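Alpha-1,2-mannosyltransferase (Ktr4), putative (Neosartorya fumigata, PDB 7BOP) belongs to a fungal glycosyltransferase family of the GT-A clan and is modelled with guanosine-5'-diphosphate and a manganese ion. Local coordinates at residues E145-S150 against Y161-S166; E156-Y161 against Y311-D316; D53-A58 against H63-N68. All coordinates share one frame; numbering follows the deposited sequence. Where two conformers were deposited one is given.

Contacts 1 and 2 are neighbours, their centres about 9 Å apart, and contact 3 lies on the opposite side of the chain's centre, about 46 Å from contact 1 and about 43 Å from contact 2 between centres. The first two share Y161, whose carbonyl binds a sodium ion, and both draw on helix 144-157; L146 and S150 of contact 1 also pack on Y311 of contact 2. Together they border the guanosine-5'-diphosphate pocket: S166 touches that ligand, and the side chain of R313 comes within about 6 Å of it. Contact 3 holds another sodium ion, and its nearest atoms are about 19 Å from contact 2.

Contact 1 (E145-S150 against Y161-S166); sequences ELFRES and YSDKLS. With NA (sodium ion), chain J.
F147 meets L165 and D163 in a small, partly buried contact, where helix 144-157 packs against the chain leading into helix 165-177. The two helices follow one another in sequence, and the contact brings the first half of the one against the start of the other. F147 supplies the ring: its CG lies anti to the backbone N (chi1 164°), which carries the phenyl group out toward D163 and the first turn of helix 165-177. L165 comes over one face with CD1, offset toward the rim, in a CH-pi contact; this methyl carbon lies 3.9 Å from the ring centroid and 3.7 Å from F147 CZ. L165 CB adds a second touch, 3.9 Å from F147 CZ.

D163 reaches the same end of the ring with a carboxylate oxygen. Its OD1 is 3.4 Å from F147 CZ, approaching obliquely, with the carboxylate and ring planes 61° apart. The other oxygen holds the group in place: Y161 OH donates to D163 OD2 over 2.7 Å, meeting it from above the carboxylate plane, and H168 also hydrogen-bonds to OD2. Two partners on one oxygen would be expected to limit rotation of the carboxylate, leaving OD1 beside the phenyl ring.

Y161, which supports D163, is itself tied down at its backbone. Its O binds a sodium ion at 2.3 Å, and its N donates to a water that is also a ligand of that ion; T155 O and K158 O are the remaining protein ligands. The T155 hydroxyl bonds to D163 N as well.

H168, from helix 165-177, stacks edge-to-face with F147, while F310 of helix 308-311 touches both F147 and L165. Helices 144-157, 165-177 and 308-311 thus converge on the phenyl ring, and L165 directly precedes S166, which touches the bound guanosine-5'-diphosphate.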
loop_
_atom_site.group_PDB
_atom_site.type_symbol
_atom_site.label_atom_id
_atom_site.label_comp_id
_atom_site.label_asym_id
_atom_site.label_seq_id
_atom_site.Cartn_x
_atom_site.Cartn_y
_atom_site.Cartn_z
ATOM N N GLU A 145 -15.241 -5.993 -24.874
ATOM C CA GLU A 145 -16.684 -5.679 -24.833
ATOM C C GLU A 145 -17.310 -5.982 -23.469
ATOM O O GLU A 145 -18.122 -5.200 -22.976
ATOM C CB GLU A 145 -17.484 -6.391 -25.934
ATOM C CG GLU A 145 -17.759 -5.503 -27.133
ATOM C CD GLU A 145 -18.459 -6.228 -28.274
ATOM O OE1 GLU A 145 -19.419 -6.994 -28.015
ATOM O OE2 GLU A 145 -18.046 -6.017 -29.438
ATOM N N LEU A 146 -16.942 -7.115 -22.880
ATOM C CA LEU A 146 -17.353 -7.446 -21.510
ATOM C C LEU A 146 -16.800 -6.432 -20.508
ATOM O O LEU A 146 -17.515 -6.015 -19.590
ATOM C CB LEU A 146 -16.895 -8.855 -21.114
ATOM C CG LEU A 146 -17.539 -10.052 -21.818
ATOM C CD1 LEU A 146 -16.953 -11.339 -21.252
ATOM C CD2 LEU A 146 -19.053 -10.048 -21.670
ATOM N N PHE A 147 -15.536 -6.038 -20.681
ATOM C CA PHE A 147 -14.967 -4.962 -19.869
ATOM C C PHE A 147 -15.829 -3.691 -19.925
ATOM O O PHE A 147 -16.168 -3.125 -18.885
ATOM C CB PHE A 147 -13.518 -4.624 -20.268
ATOM C CG PHE A 147 -13.062 -3.302 -19.731
ATOM C CD1 PHE A 147 -12.712 -3.181 -18.395
ATOM C CD2 PHE A 147 -13.073 -2.157 -20.528
ATOM C CE1 PHE A 147 -12.346 -1.957 -17.865
ATOM C CE2 PHE A 147 -12.708 -0.924 -20.000
ATOM C CZ PHE A 147 -12.344 -0.827 -18.665
ATOM N N ARG A 148 -16.171 -3.244 -21.135
ATOM C CA ARG A 148 -16.903 -1.990 -21.310
ATOM C C ARG A 148 -18.306 -2.046 -20.710
ATOM O O ARG A 148 -18.775 -1.065 -20.134
ATOM C CB ARG A 148 -16.961 -1.566 -22.786
ATOM C CG ARG A 148 -15.650 -0.970 -23.291
ATOM C CD ARG A 148 -15.792 -0.358 -24.679
ATOM N NE ARG A 148 -15.883 -1.386 -25.721
ATOM C CZ ARG A 148 -14.850 -1.977 -26.333
ATOM N NH1 ARG A 148 -15.090 -2.905 -27.253
ATOM N NH2 ARG A 148 -13.584 -1.660 -26.049
ATOM N N GLU A 149 -18.964 -3.194 -20.830
ATOM C CA GLU A 149 -20.298 -3.372 -20.259
ATOM C C GLU A 149 -20.300 -3.295 -18.729
ATOM O O GLU A 149 -21.127 -2.597 -18.145
ATOM C CB GLU A 149 -20.902 -4.699 -20.723
ATOM C CG GLU A 149 -21.268 -4.686 -22.203
ATOM C CD GLU A 149 -21.745 -6.038 -22.722
ATOM O OE1 GLU A 149 -22.022 -6.135 -23.935
ATOM O OE2 GLU A 149 -21.845 -7.000 -21.929
ATOM N N SER A 150 -19.386 -4.008 -18.078
ATOM C CA SER A 150 -19.310 -3.962 -16.619
ATOM C C SER A 150 -18.811 -2.578 -16.115
ATOM O O SER A 150 -19.255 -2.097 -15.071
ATOM C CB SER A 150 -18.473 -5.127 -16.071
ATOM O OG SER A 150 -17.203 -5.181 -16.680
ATOM N N TYR A 161 -17.329 8.413 -9.239
ATOM C CA TYR A 161 -16.542 7.447 -9.988
ATOM C C TYR A 161 -17.088 7.286 -11.405
ATOM O O TYR A 161 -18.296 7.020 -11.610
ATOM C CB TYR A 161 -16.514 6.098 -9.279
ATOM C CG TYR A 161 -15.738 5.012 -10.007
ATOM C CD1 TYR A 161 -16.353 4.213 -10.969
ATOM C CD2 TYR A 161 -14.391 4.784 -9.734
ATOM C CE1 TYR A 161 -15.653 3.208 -11.628
ATOM C CE2 TYR A 161 -13.685 3.786 -10.393
ATOM C CZ TYR A 161 -14.324 3.000 -11.335
ATOM O OH TYR A 161 -13.627 2.009 -11.986
ATOM N N SER A 162 -16.167 7.469 -12.349
ATOM C CA SER A 162 -16.363 7.195 -13.752
ATOM C C SER A 162 -15.197 6.309 -14.201
ATOM O O SER A 162 -14.026 6.665 -14.024
ATOM C CB SER A 162 -16.371 8.497 -14.528
ATOM O OG SER A 162 -16.725 8.243 -15.862
ATOM N N ASP A 163 -15.518 5.155 -14.771
ATOM C CA ASP A 163 -14.524 4.107 -14.991
ATOM C C ASP A 163 -13.471 4.513 -16.023
ATOM O O ASP A 163 -13.782 5.182 -16.997
ATOM C CB ASP A 163 -15.204 2.810 -15.417
ATOM C CG ASP A 163 -14.261 1.635 -15.381
ATOM O OD1 ASP A 163 -13.529 1.426 -16.377
ATOM O OD2 ASP A 163 -14.235 0.923 -14.354
ATOM N N LYS A 164 -12.228 4.108 -15.778
ATOM C CA LYS A 164 -11.126 4.282 -16.728
ATOM C C LYS A 164 -10.376 2.972 -16.812
ATOM O O LYS A 164 -10.019 2.409 -15.772
ATOM C CB LYS A 164 -10.142 5.335 -16.211
ATOM C CG LYS A 164 -10.590 6.780 -16.358
ATOM C CD LYS A 164 -10.399 7.593 -15.072
ATOM C CE LYS A 164 -9.638 8.899 -15.290
ATOM N NZ LYS A 164 -10.110 9.715 -16.451
ATOM N N LEU A 165 -10.095 2.510 -18.031
ATOM C CA LEU A 165 -9.314 1.287 -18.226
ATOM C C LEU A 165 -7.959 1.378 -17.522
ATOM O O LEU A 165 -7.503 0.404 -16.942
ATOM C CB LEU A 165 -9.108 0.988 -19.718
ATOM C CG LEU A 165 -8.251 -0.246 -20.061
ATOM C CD1 LEU A 165 -8.828 -1.527 -19.471
ATOM C CD2 LEU A 165 -8.102 -0.366 -21.570
ATOM N N SER A 166 -7.338 2.554 -17.577
ATOM C CA SER A 166 -6.031 2.774 -16.961
ATOM C C SER A 166 -6.010 2.486 -15.453
ATOM O O SER A 166 -5.010 1.986 -14.932
ATOM C CB SER A 166 -5.539 4.194 -17.248
ATOM O OG SER A 166 -6.396 5.166 -16.694
HETATM NA NA NA J . -20.372 6.886 -10.682
HETATM O O HOH W 1 -20.053 9.185 -10.262
#

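Contact 2 (E156-Y161 against Y311-D316); sequences EQKIQY and YERWGD. With NA (sodium ion), chain J.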
loop_
_atom_site.group_PDB
_atom_site.type_symbol
_atom_site.label_atom_id
_atom_site.label_comp_id
_atom_site.label_asym_id
_atom_site.label_seq_id
_atom_site.Cartn_x
_atom_site.Cartn_y
_atom_site.Cartn_z
ATOM N N GLU A 156 -22.207 3.843 -13.357
ATOM C CA GLU A 156 -23.552 4.261 -12.939
ATOM C C GLU A 156 -23.741 4.110 -11.431
ATOM O O GLU A 156 -24.375 4.947 -10.811
ATOM C CB GLU A 156 -24.659 3.500 -13.697
ATOM C CG GLU A 156 -24.857 3.916 -15.154
ATOM C CD GLU A 156 -25.035 5.420 -15.353
ATOM O OE1 GLU A 156 -24.350 5.989 -16.237
ATOM O OE2 GLU A 156 -25.854 6.039 -14.633
ATOM N N GLN A 157 -23.183 3.057 -10.839
ATOM C CA GLN A 157 -23.429 2.757 -9.422
ATOM C C GLN A 157 -22.511 3.448 -8.428
ATOM O O GLN A 157 -22.946 3.796 -7.348
ATOM C CB GLN A 157 -23.315 1.257 -9.181
ATOM C CG GLN A 157 -24.343 0.424 -9.927
ATOM C CD GLN A 157 -24.114 -1.065 -9.745
ATOM O OE1 GLN A 157 -23.021 -1.500 -9.356
ATOM N NE2 GLN A 157 -25.121 -1.854 -10.063
ATOM N N LYS A 158 -21.238 3.596 -8.773
ATOM C CA LYS A 158 -20.216 3.962 -7.798
ATOM C C LYS A 158 -20.106 5.473 -7.596
ATOM O O LYS A 158 -19.987 6.232 -8.561
ATOM C CB LYS A 158 -18.858 3.380 -8.212
ATOM C CG LYS A 158 -17.776 3.551 -7.159
ATOM C CD LYS A 158 -16.545 2.703 -7.467
ATOM C CE LYS A 158 -15.343 3.170 -6.662
ATOM N NZ LYS A 158 -15.640 3.167 -5.214
ATOM N N ILE A 159 -20.119 5.872 -6.327
ATOM C CA ILE A 159 -20.075 7.282 -5.907
ATOM C C ILE A 159 -18.789 7.952 -6.388
ATOM O O ILE A 159 -17.692 7.419 -6.207
ATOM C CB ILE A 159 -20.230 7.408 -4.358
ATOM C CG1 ILE A 159 -21.705 7.237 -3.969
ATOM C CG2 ILE A 159 -19.730 8.751 -3.823
ATOM C CD1 ILE A 159 -21.938 6.936 -2.513
ATOM N N GLN A 160 -18.956 9.106 -7.018
ATOM C CA GLN A 160 -17.858 9.956 -7.483
ATOM C C GLN A 160 -16.828 9.144 -8.253
ATOM O O GLN A 160 -15.643 9.172 -7.964
ATOM C CB GLN A 160 -17.262 10.724 -6.304
ATOM C CG GLN A 160 -18.271 11.720 -5.732
ATOM C CD GLN A 160 -17.740 12.485 -4.550
ATOM O OE1 GLN A 160 -17.644 13.692 -4.599
ATOM N NE2 GLN A 160 -17.390 11.783 -3.486
ATOM N N TYR A 161 -17.329 8.413 -9.239
ATOM C CA TYR A 161 -16.542 7.447 -9.988
ATOM C C TYR A 161 -17.088 7.286 -11.405
ATOM O O TYR A 161 -18.296 7.020 -11.610
ATOM C CB TYR A 161 -16.514 6.098 -9.279
ATOM C CG TYR A 161 -15.738 5.012 -10.007
ATOM C CD1 TYR A 161 -16.353 4.213 -10.969
ATOM C CD2 TYR A 161 -14.391 4.784 -9.734
ATOM C CE1 TYR A 161 -15.653 3.208 -11.628
ATOM C CE2 TYR A 161 -13.685 3.786 -10.393
ATOM C CZ TYR A 161 -14.324 3.000 -11.335
ATOM O OH TYR A 161 -13.627 2.009 -11.986
ATOM N N TYR A 311 -13.117 -7.110 -15.298
ATOM C CA TYR A 311 -14.587 -7.235 -15.230
ATOM C C TYR A 311 -15.167 -6.696 -13.931
ATOM O O TYR A 311 -16.357 -6.371 -13.858
ATOM C CB TYR A 311 -15.034 -8.682 -15.461
ATOM C CG TYR A 311 -14.464 -9.319 -16.721
ATOM C CD1 TYR A 311 -14.379 -8.606 -17.926
ATOM C CD2 TYR A 311 -14.021 -10.642 -16.711
ATOM C CE1 TYR A 311 -13.865 -9.192 -19.080
ATOM C CE2 TYR A 311 -13.505 -11.237 -17.860
ATOM C CZ TYR A 311 -13.427 -10.511 -19.037
ATOM O OH TYR A 311 -12.919 -11.100 -20.167
ATOM N N GLU A 312 -14.329 -6.619 -12.899
ATOM C CA GLU A 312 -14.656 -5.885 -11.687
ATOM C C GLU A 312 -13.562 -4.836 -11.566
ATOM O O GLU A 312 -12.895 -4.565 -12.564
ATOM C CB GLU A 312 -14.773 -6.847 -10.497
ATOM C CG GLU A 312 -15.989 -7.743 -10.640
ATOM C CD GLU A 312 -16.093 -8.848 -9.606
ATOM O OE1 GLU A 312 -15.537 -8.741 -8.485
ATOM O OE2 GLU A 312 -16.780 -9.846 -9.911
ATOM N N ARG A 313 -13.361 -4.237 -10.394
ATOM C CA ARG A 313 -12.290 -3.254 -10.237
ATOM C C ARG A 313 -11.480 -3.612 -9.000
ATOM O O ARG A 313 -11.329 -2.811 -8.076
ATOM C CB ARG A 313 -12.864 -1.834 -10.155
ATOM C CG ARG A 313 -11.844 -0.734 -10.442
ATOM C CD ARG A 313 -11.927 0.406 -9.444
ATOM N NE ARG A 313 -11.536 -0.039 -8.103
ATOM C CZ ARG A 313 -11.404 0.747 -7.037
ATOM N NH1 ARG A 313 -11.617 2.056 -7.119
ATOM N NH2 ARG A 313 -11.044 0.206 -5.879
ATOM N N TRP A 314 -10.960 -4.838 -9.001
ATOM C CA TRP A 314 -10.185 -5.340 -7.872
ATOM C C TRP A 314 -8.987 -4.439 -7.644
ATOM O O TRP A 314 -8.123 -4.340 -8.514
ATOM C CB TRP A 314 -9.703 -6.776 -8.130
ATOM C CG TRP A 314 -10.804 -7.811 -8.205
ATOM C CD1 TRP A 314 -12.106 -7.663 -7.809
ATOM C CD2 TRP A 314 -10.680 -9.155 -8.664
ATOM N NE1 TRP A 314 -12.805 -8.820 -8.019
ATOM C CE2 TRP A 314 -11.952 -9.759 -8.538
ATOM C CE3 TRP A 314 -9.624 -9.908 -9.199
ATOM C CZ2 TRP A 314 -12.190 -11.091 -8.910
ATOM C CZ3 TRP A 314 -9.867 -11.227 -9.573
ATOM C CH2 TRP A 314 -11.140 -11.802 -9.429
ATOM N N GLY A 315 -8.954 -3.772 -6.490
ATOM C CA GLY A 315 -7.833 -2.916 -6.126
ATOM C C GLY A 315 -6.609 -3.744 -5.760
ATOM O O GLY A 315 -6.727 -4.868 -5.277
ATOM N N ASP A 316 -5.425 -3.186 -5.981
ATOM C CA ASP A 316 -4.201 -3.804 -5.458
ATOM C C ASP A 316 -4.158 -3.830 -3.930
ATOM O O ASP A 316 -3.523 -4.706 -3.338
ATOM C CB ASP A 316 -2.937 -3.139 -6.017
ATOM C CG ASP A 316 -2.895 -1.661 -5.751
ATOM O OD1 ASP A 316 -3.527 -0.918 -6.517
ATOM O OD2 ASP A 316 -2.243 -1.261 -4.777
HETATM NA NA NA J . -20.372 6.886 -10.682
HETATM O O HOH W 1 -20.053 9.185 -10.262
#
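R313 is touched by two side chains from the segment 156-161, Y161 at its aliphatic part and K158 near its guanidinium. Y161 OH lies 3.5 Å from R313 CD and 3.6 Å from R313 CG; the phenol oxygen, whose hydrogen bond goes to D163 OD2, lies alongside these methylene carbons. R313 CD stands obliquely to the ring, and Y161 CE2 comes to the edge of the guanidinium, whose plane is turned 60° from that of the ring. Bends at chi2 (-135°) and chi3 (66°) fold the arginine so that its methylenes pass the phenol before the guanidinium turns off.

K158 crosses the arginine at about a right angle. The nearest pair is K158 CE and R313 NH1, 3.9 Å apart, with CE oblique to the guanidinium plane. Two like charges come close here, K158 NZ and R313 NH1 being 4.6 Å apart; a salt bridge from K158 NZ to D227 probably offsets part of the repulsion. Within its own segment K158 also lays CD over one face of the Y161 ring, 3.5 Å above the plane and offset toward the rim.

Further out, the sodium ion ties together the bases of these two side chains. K158 O coordinates it at 2.2 Å, alongside the carbonyls of Y161 and T155, and the chain curls round the ion just after helix 144-157. On the other segment, W314 NE1 donates to E312 OE1 over 2.8 Å, bridging the residues that flank R313, and T230 forms backbone bonds with R313.

The R313 side chain is about 6 Å from the bound guanosine-5'-diphosphate, at the margin of that pocket. L154 of helix 144-157 and Y167 and H168 of helix 165-177 also touch it, placing it between those helices, on the loop joining helices 308-311 and 316-327.

Contact 3 (D53-A58 against H63-N68); sequences DDNDYA and HSARTN. With NA (sodium ion), chain I.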
loop_
_atom_site.group_PDB
_atom_site.type_symbol
_atom_site.label_atom_id
_atom_site.label_comp_id
_atom_site.label_asym_id
_atom_site.label_seq_id
_atom_site.Cartn_x
_atom_site.Cartn_y
_atom_site.Cartn_z
ATOM N N ASP A 53 23.550 9.358 11.670
ATOM C CA ASP A 53 24.644 10.110 12.295
ATOM C C ASP A 53 25.873 9.266 12.646
ATOM O O ASP A 53 26.929 9.834 12.861
ATOM C CB ASP A 53 24.169 10.908 13.518
ATOM C CG ASP A 53 23.352 10.080 14.474
ATOM O OD1 ASP A 53 22.151 9.867 14.178
ATOM O OD2 ASP A 53 23.897 9.640 15.505
ATOM N N ASP A 54 25.763 7.936 12.697
ATOM C CA ASP A 54 26.954 7.103 12.916
ATOM C C ASP A 54 27.139 6.001 11.867
ATOM O O ASP A 54 27.768 4.974 12.129
ATOM C CB ASP A 54 26.984 6.554 14.355
ATOM C CG ASP A 54 25.791 5.699 14.680
ATOM O OD1 ASP A 54 24.940 5.507 13.793
ATOM O OD2 ASP A 54 25.714 5.218 15.826
ATOM N N ASN A 55 26.603 6.237 10.673
ATOM C CA ASN A 55 26.852 5.386 9.511
ATOM C C ASN A 55 27.151 6.228 8.294
ATOM O O ASN A 55 26.823 7.418 8.251
ATOM C CB ASN A 55 25.634 4.510 9.207
ATOM C CG ASN A 55 25.510 3.352 10.168
ATOM O OD1 ASN A 55 26.231 2.368 10.044
ATOM N ND2 ASN A 55 24.610 3.469 11.141
ATOM N N ASP A 56 27.750 5.580 7.302
ATOM C CA ASP A 56 27.961 6.178 5.999
ATOM C C ASP A 56 26.688 6.040 5.154
ATOM O O ASP A 56 26.455 5.005 4.559
ATOM C CB ASP A 56 29.139 5.482 5.303
ATOM C CG ASP A 56 29.413 6.022 3.920
ATOM O OD1 ASP A 56 28.801 7.041 3.514
ATOM O OD2 ASP A 56 30.266 5.408 3.235
ATOM N N TYR A 57 25.887 7.096 5.104
ATOM C CA TYR A 57 24.728 7.171 4.221
ATOM C C TYR A 57 24.906 8.277 3.175
ATOM O O TYR A 57 23.928 8.789 2.632
ATOM C CB TYR A 57 23.440 7.375 5.037
ATOM C CG TYR A 57 22.872 6.098 5.636
ATOM C CD1 TYR A 57 22.151 5.196 4.853
ATOM C CD2 TYR A 57 23.017 5.814 6.986
ATOM C CE1 TYR A 57 21.615 4.028 5.403
ATOM C CE2 TYR A 57 22.483 4.658 7.552
ATOM C CZ TYR A 57 21.777 3.773 6.759
ATOM O OH TYR A 57 21.251 2.639 7.326
ATOM N N ALA A 58 26.157 8.619 2.851
ATOM C CA ALA A 58 26.424 9.616 1.814
ATOM C C ALA A 58 25.816 9.163 0.479
ATOM O O ALA A 58 25.884 7.979 0.136
ATOM C CB ALA A 58 27.928 9.867 1.664
ATOM N N HIS A 63 30.348 2.583 -0.320
ATOM C CA HIS A 63 30.467 1.705 0.844
ATOM C C HIS A 63 29.438 2.120 1.912
ATOM O O HIS A 63 29.708 2.067 3.114
ATOM C CB HIS A 63 31.911 1.744 1.362
ATOM C CG HIS A 63 32.927 1.686 0.260
ATOM N ND1 HIS A 63 33.127 0.555 -0.503
ATOM C CD2 HIS A 63 33.753 2.634 -0.249
ATOM C CE1 HIS A 63 34.042 0.800 -1.425
ATOM N NE2 HIS A 63 34.442 2.053 -1.290
ATOM N N SER A 64 28.240 2.490 1.444
ATOM C CA SER A 64 27.204 3.021 2.317
ATOM C C SER A 64 26.544 1.927 3.125
ATOM O O SER A 64 26.678 0.742 2.830
ATOM C CB SER A 64 26.121 3.764 1.517
ATOM O OG SER A 64 25.177 2.874 0.944
ATOM N N ALA A 65 25.790 2.357 4.124
ATOM C CA ALA A 65 25.022 1.459 4.969
ATOM C C ALA A 65 23.662 1.055 4.354
ATOM O O ALA A 65 22.875 0.375 5.013
ATOM C CB ALA A 65 24.821 2.104 6.336
ATOM N N ARG A 66 23.392 1.448 3.110
ATOM C CA ARG A 66 22.115 1.139 2.468
ATOM C C ARG A 66 22.016 -0.324 2.082
ATOM O O ARG A 66 22.956 -0.901 1.531
ATOM C CB ARG A 66 21.901 2.009 1.229
ATOM C CG ARG A 66 21.644 3.467 1.553
ATOM C CD ARG A 66 21.335 4.246 0.293
ATOM N NE ARG A 66 22.543 4.537 -0.483
ATOM C CZ ARG A 66 23.416 5.511 -0.214
ATOM N NH1 ARG A 66 23.258 6.319 0.836
ATOM N NH2 ARG A 66 24.477 5.675 -1.005
ATOM N N THR A 67 20.868 -0.931 2.370
ATOM C CA THR A 67 20.579 -2.266 1.862
ATOM C C THR A 67 20.003 -2.135 0.449
ATOM O O THR A 67 19.934 -1.030 -0.084
ATOM C CB THR A 67 19.687 -3.067 2.834
ATOM O OG1 THR A 67 19.674 -4.441 2.424
ATOM C CG2 THR A 67 18.245 -2.511 2.884
ATOM N N ASN A 68 19.630 -3.252 -0.172
ATOM C CA ASN A 68 19.132 -3.239 -1.555
ATOM C C ASN A 68 17.625 -2.919 -1.606
ATOM O O ASN A 68 16.766 -3.804 -1.748
ATOM C CB ASN A 68 19.486 -4.514 -2.327
ATOM C CG ASN A 68 19.002 -5.781 -1.660
ATOM O OD1 ASN A 68 18.884 -5.852 -0.438
ATOM N ND2 ASN A 68 18.736 -6.806 -2.467
HETATM NA NA NA I . 26.420 9.603 8.460
HETATM O O HOH W 2 25.929 9.841 6.151
HETATM O O HOH W 3 26.258 11.816 9.075
#
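The carbonyls of D56 and A58, and more weakly that of Y57, accept hydrogen bonds from the segment 63-68, in a surface contact between two parts of one irregular loop. A65 N donates to D56 O over 2.8 Å, beside a CA-H...O contact from S64 CA to the same oxygen. R66 turns its guanidinium end-on to A58 O, with NH2 at 2.9 Å and NH1 at 3.2 Å; the oxygen lies in the guanidinium plane, and both nitrogens reach it from one face of its carbonyl plane. NH1 adds the weak bond to Y57 O and another bond to the F98 carbonyl.

Two side chains shape the backbone locally. D56 OD1 accepts from A58 N in an Asx turn, while D56 OD2 bonds to S61. S64 OG accepts from R66 N in an ST turn and also lies 3.2 Å above the R66 guanidinium plane, offset toward its rim.

Apolar packing centres on A65 CB, which sits over one face of the Y57 ring, 3.8 Å from its centroid, as a CH-pi contact. R66 CG lies at the ring's edge, 3.8 Å from Y57 CD1, and N55 CB closes on A65 CB.

N55 O binds a sodium ion at 2.2 Å, together with A52 O and two waters; one of these waters accepts from Y57 N.

The loop runs between strands 30-31 and 69-74. Y57 OH bonds to D206, just before helix 207-213, and R209 within that helix bonds to A65 O, placing the contact against its start.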